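Local coordinates for spore germination protein B3 (Bacillus subtilis subsp. subtilis, PDB 3N54), which takes part in the germination response of spores to a mixture of L-asparagine, glucose, fructose and potassium ions, as a membrane lipoprotein, at residues A169-K174 / K178-G183. Sequence-based numbering, arbitrary orientation.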
ATOM      1  N   ALA A 169       3.367  -3.132   2.208  1.00 38.47           N
ATOM      2  CA  ALA A 169       4.209  -2.620   3.283  1.00 40.01           C
ATOM      3  C   ALA A 169       5.472  -3.462   3.428  1.00 42.82           C
ATOM      4  O   ALA A 169       5.462  -4.656   3.131  1.00 43.28           O
ATOM      5  CB  ALA A 169       3.440  -2.590   4.590  1.00 39.19           C
ATOM      6  N   VAL A 170       6.561  -2.822   3.852  1.00 45.66           N
ATOM      7  CA  VAL A 170       7.803  -3.521   4.190  1.00 49.48           C
ATOM      8  C   VAL A 170       8.253  -3.104   5.588  1.00 51.81           C
ATOM      9  O   VAL A 170       7.942  -2.005   6.052  1.00 50.98           O
ATOM     10  CB  VAL A 170       8.936  -3.246   3.192  1.00 51.43           C
ATOM     11  CG1 VAL A 170       8.546  -3.717   1.801  1.00 51.31           C
ATOM     12  CG2 VAL A 170       9.288  -1.768   3.175  1.00 52.41           C
ATOM     13  N   LYS A 171       8.973  -3.991   6.263  1.00 55.43           N
ATOM     14  CA  LYS A 171       9.453  -3.715   7.612  1.00 58.43           C
ATOM     15  C   LYS A 171      10.856  -4.249   7.796  1.00 62.96           C
ATOM     16  O   LYS A 171      11.170  -5.358   7.359  1.00 64.06           O
ATOM     17  CB  LYS A 171       8.522  -4.337   8.655  1.00 57.79           C
ATOM     18  CG  LYS A 171       8.918  -4.064  10.121  1.00 60.81           C
ATOM     19  CD  LYS A 171       7.801  -4.475  11.079  1.00 61.13           C
ATOM     20  CE  LYS A 171       8.154  -4.215  12.542  1.00 64.29           C
ATOM     21  NZ  LYS A 171       9.006  -5.288  13.134  1.00 67.58           N
ATOM     22  N   ASN A 172      11.692  -3.444   8.442  1.00 66.46           N
ATOM     23  CA  ASN A 172      13.044  -3.838   8.770  1.00 71.68           C
ATOM     24  C   ASN A 172      12.983  -4.566  10.112  1.00 73.71           C
ATOM     25  O   ASN A 172      13.028  -3.934  11.167  1.00 75.03           O
ATOM     26  CB  ASN A 172      13.946  -2.598   8.828  1.00 74.23           C
ATOM     27  CG  ASN A 172      15.401  -2.915   8.577  1.00 79.20           C
ATOM     28  OD1 ASN A 172      15.733  -3.938   7.980  1.00 81.87           O
ATOM     29  ND2 ASN A 172      16.282  -2.020   9.006  1.00 82.82           N
ATOM     30  N   GLU A 173      12.859  -5.894  10.072  1.00 74.90           N
ATOM     31  CA  GLU A 173      12.693  -6.704  11.293  1.00 76.82           C
ATOM     32  C   GLU A 173      14.027  -7.089  11.935  1.00 82.04           C
ATOM     33  O   GLU A 173      14.268  -8.264  12.236  1.00 84.18           O
ATOM     34  CB  GLU A 173      11.866  -7.965  10.996  1.00 75.40           C
ATOM     35  CG  GLU A 173      10.499  -7.671  10.370  1.00 72.10           C
ATOM     36  CD  GLU A 173       9.643  -8.917  10.161  1.00 72.07           C
ATOM     37  OE1 GLU A 173       8.604  -8.808   9.468  1.00 69.46           O
ATOM     38  OE2 GLU A 173      10.003  -9.997  10.680  1.00 75.05           O
ATOM     39  N   LYS A 174      14.877  -6.087  12.157  1.00 84.70           N
ATOM     40  CA  LYS A 174      16.199  -6.275  12.763  1.00 90.26           C
ATOM     41  C   LYS A 174      16.943  -7.505  12.198  1.00 93.03           C
ATOM     42  O   LYS A 174      17.310  -8.410  12.954  1.00 95.92           O
ATOM     43  CB  LYS A 174      16.084  -6.367  14.299  1.00 92.13           C
ATOM     44  CG  LYS A 174      15.725  -5.046  15.015  1.00 91.98           C
ATOM     45  CD  LYS A 174      14.254  -4.629  14.873  1.00 87.52           C
ATOM     46  CE  LYS A 174      13.301  -5.579  15.596  1.00 86.24           C
ATOM     47  NZ  LYS A 174      11.885  -5.145  15.423  1.00 82.31           N
ATOM     48  N   LYS A 178      11.650  -7.046   4.909  1.00 66.32           N
ATOM     49  CA  LYS A 178      10.676  -8.126   4.761  1.00 64.46           C
ATOM     50  C   LYS A 178       9.292  -7.574   4.420  1.00 59.57           C
ATOM     51  O   LYS A 178       8.864  -6.585   5.017  1.00 57.61           O
ATOM     52  CB  LYS A 178      10.621  -8.935   6.060  1.00 65.87           C
ATOM     53  CG  LYS A 178       9.644 -10.104   6.077  1.00 66.48           C
ATOM     54  CD  LYS A 178      10.048 -11.132   7.152  1.00 70.81           C
ATOM     55  CE  LYS A 178       8.973 -12.205   7.387  1.00 71.24           C
ATOM     56  NZ  LYS A 178       8.551 -12.912   6.136  1.00 71.86           N
ATOM     57  N   TYR A 179       8.604  -8.190   3.459  1.00 57.62           N
ATOM     58  CA  TYR A 179       7.231  -7.792   3.143  1.00 53.79           C
ATOM     59  C   TYR A 179       6.379  -8.054   4.372  1.00 51.93           C
ATOM     60  O   TYR A 179       6.503  -9.105   4.995  1.00 53.31           O
ATOM     61  CB  TYR A 179       6.682  -8.537   1.932  1.00 53.84           C
ATOM     62  CG  TYR A 179       7.308  -8.096   0.635  1.00 55.12           C
ATOM     63  CD1 TYR A 179       7.096  -6.813   0.146  1.00 53.50           C
ATOM     64  CD2 TYR A 179       8.115  -8.957  -0.106  1.00 58.50           C
ATOM     65  CE1 TYR A 179       7.668  -6.395  -1.047  1.00 55.19           C
ATOM     66  CE2 TYR A 179       8.691  -8.550  -1.301  1.00 59.84           C
ATOM     67  CZ  TYR A 179       8.464  -7.269  -1.765  1.00 58.22           C
ATOM     68  OH  TYR A 179       9.036  -6.859  -2.945  1.00 60.80           O
ATOM     69  N   ASP A 180       5.536  -7.092   4.733  1.00 48.74           N
ATOM     70  CA  ASP A 180       4.804  -7.172   5.989  1.00 47.57           C
ATOM     71  C   ASP A 180       3.420  -6.532   5.895  1.00 44.33           C
ATOM     72  O   ASP A 180       3.154  -5.501   6.505  1.00 43.71           O
ATOM     73  CB  ASP A 180       5.644  -6.510   7.090  1.00 48.78           C
ATOM     74  CG  ASP A 180       5.135  -6.809   8.486  1.00 50.21           C
ATOM     75  OD1 ASP A 180       4.372  -7.781   8.656  1.00 51.35           O
ATOM     76  OD2 ASP A 180       5.510  -6.071   9.422  1.00 52.51           O
ATOM     77  N   GLY A 181       2.546  -7.154   5.114  1.00 42.76           N
ATOM     78  CA  GLY A 181       1.175  -6.687   4.971  1.00 40.50           C
ATOM     79  C   GLY A 181       1.021  -5.484   4.056  1.00 38.61           C
ATOM     80  O   GLY A 181       1.745  -5.344   3.076  1.00 38.32           O
ATOM     81  N   ALA A 182       0.077  -4.611   4.395  1.00 37.02           N
ATOM     82  CA  ALA A 182      -0.279  -3.492   3.539  1.00 35.90           C
ATOM     83  C   ALA A 182      -0.696  -2.245   4.313  1.00 35.27           C
ATOM     84  O   ALA A 182      -1.304  -2.336   5.369  1.00 35.48           O
ATOM     85  CB  ALA A 182      -1.412  -3.914   2.610  1.00 35.37           C
ATOM     86  N   GLY A 183      -0.370  -1.080   3.765  1.00 34.69           N
ATOM     87  CA  GLY A 183      -0.829   0.181   4.319  1.00 34.56           C
ATOM     88  C   GLY A 183      -2.189   0.458   3.722  1.00 34.10           C
ATOM     89  O   GLY A 183      -2.475   0.021   2.608  1.00 33.90           O
TER
HETATM   90  O   HOH W   1       6.401 -10.071   8.143  1.00 74.63           O
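Val170 lies alongside the ring of Tyr179, the two side chains pointing the same way from one face of the sheet, with the valine CG1 3.8 Å from the ring's CD1. They face each other as a non-hydrogen-bonded antiparallel pair in the hairpin of strands 165-172 and 177-186. On the far side of Val170, strand 105-109 extends the mixed sheet, and Val116 packs against the same side chain. The backbones are joined by bonds from Asp180 N to Ala169 O (2.9 Å) and from Lys171 N to Lys178 O. Because Ala169 N bonds instead to Gly181 O, Asp180 and Gly181 together face Ala169, forming a beta bulge; Gly181 takes a positive phi (78°) in the bulge, a conformation that glycine adopts readily because it has no side chain.

The opposite face is charged. With its CG anti to the backbone N (chi1 -167°), Asp180 runs beside Lys171, whose CD sits 3.2 Å from Asp180 OD2; the carboxylate's salt bridge, however, is to Arg110. Glu173 reaches across Lys178 in extended form, its OE1 3.6 Å from Lys178 CD. It meets methylenes rather than the ammonium, Lys178 NZ being 5.3 Å from Glu173 OE1. A water lies 2.9 Å from Glu173 OE1 and within reach of Tyr179 O, and could bridge the two. Cutting Glu173 back to an alanine removes the carboxylate, which is likely to cost this water a probable partner and leave the Lys178 methylenes less covered. Glu173 OE1 and Asp180 OD2 approach to 4.1 Å, a like-charge proximity that Arg110 probably offsets, with the nearby lysines likely to help at longer range; electrostatics here thus appear to supplement a hairpin joined by its backbone bonds.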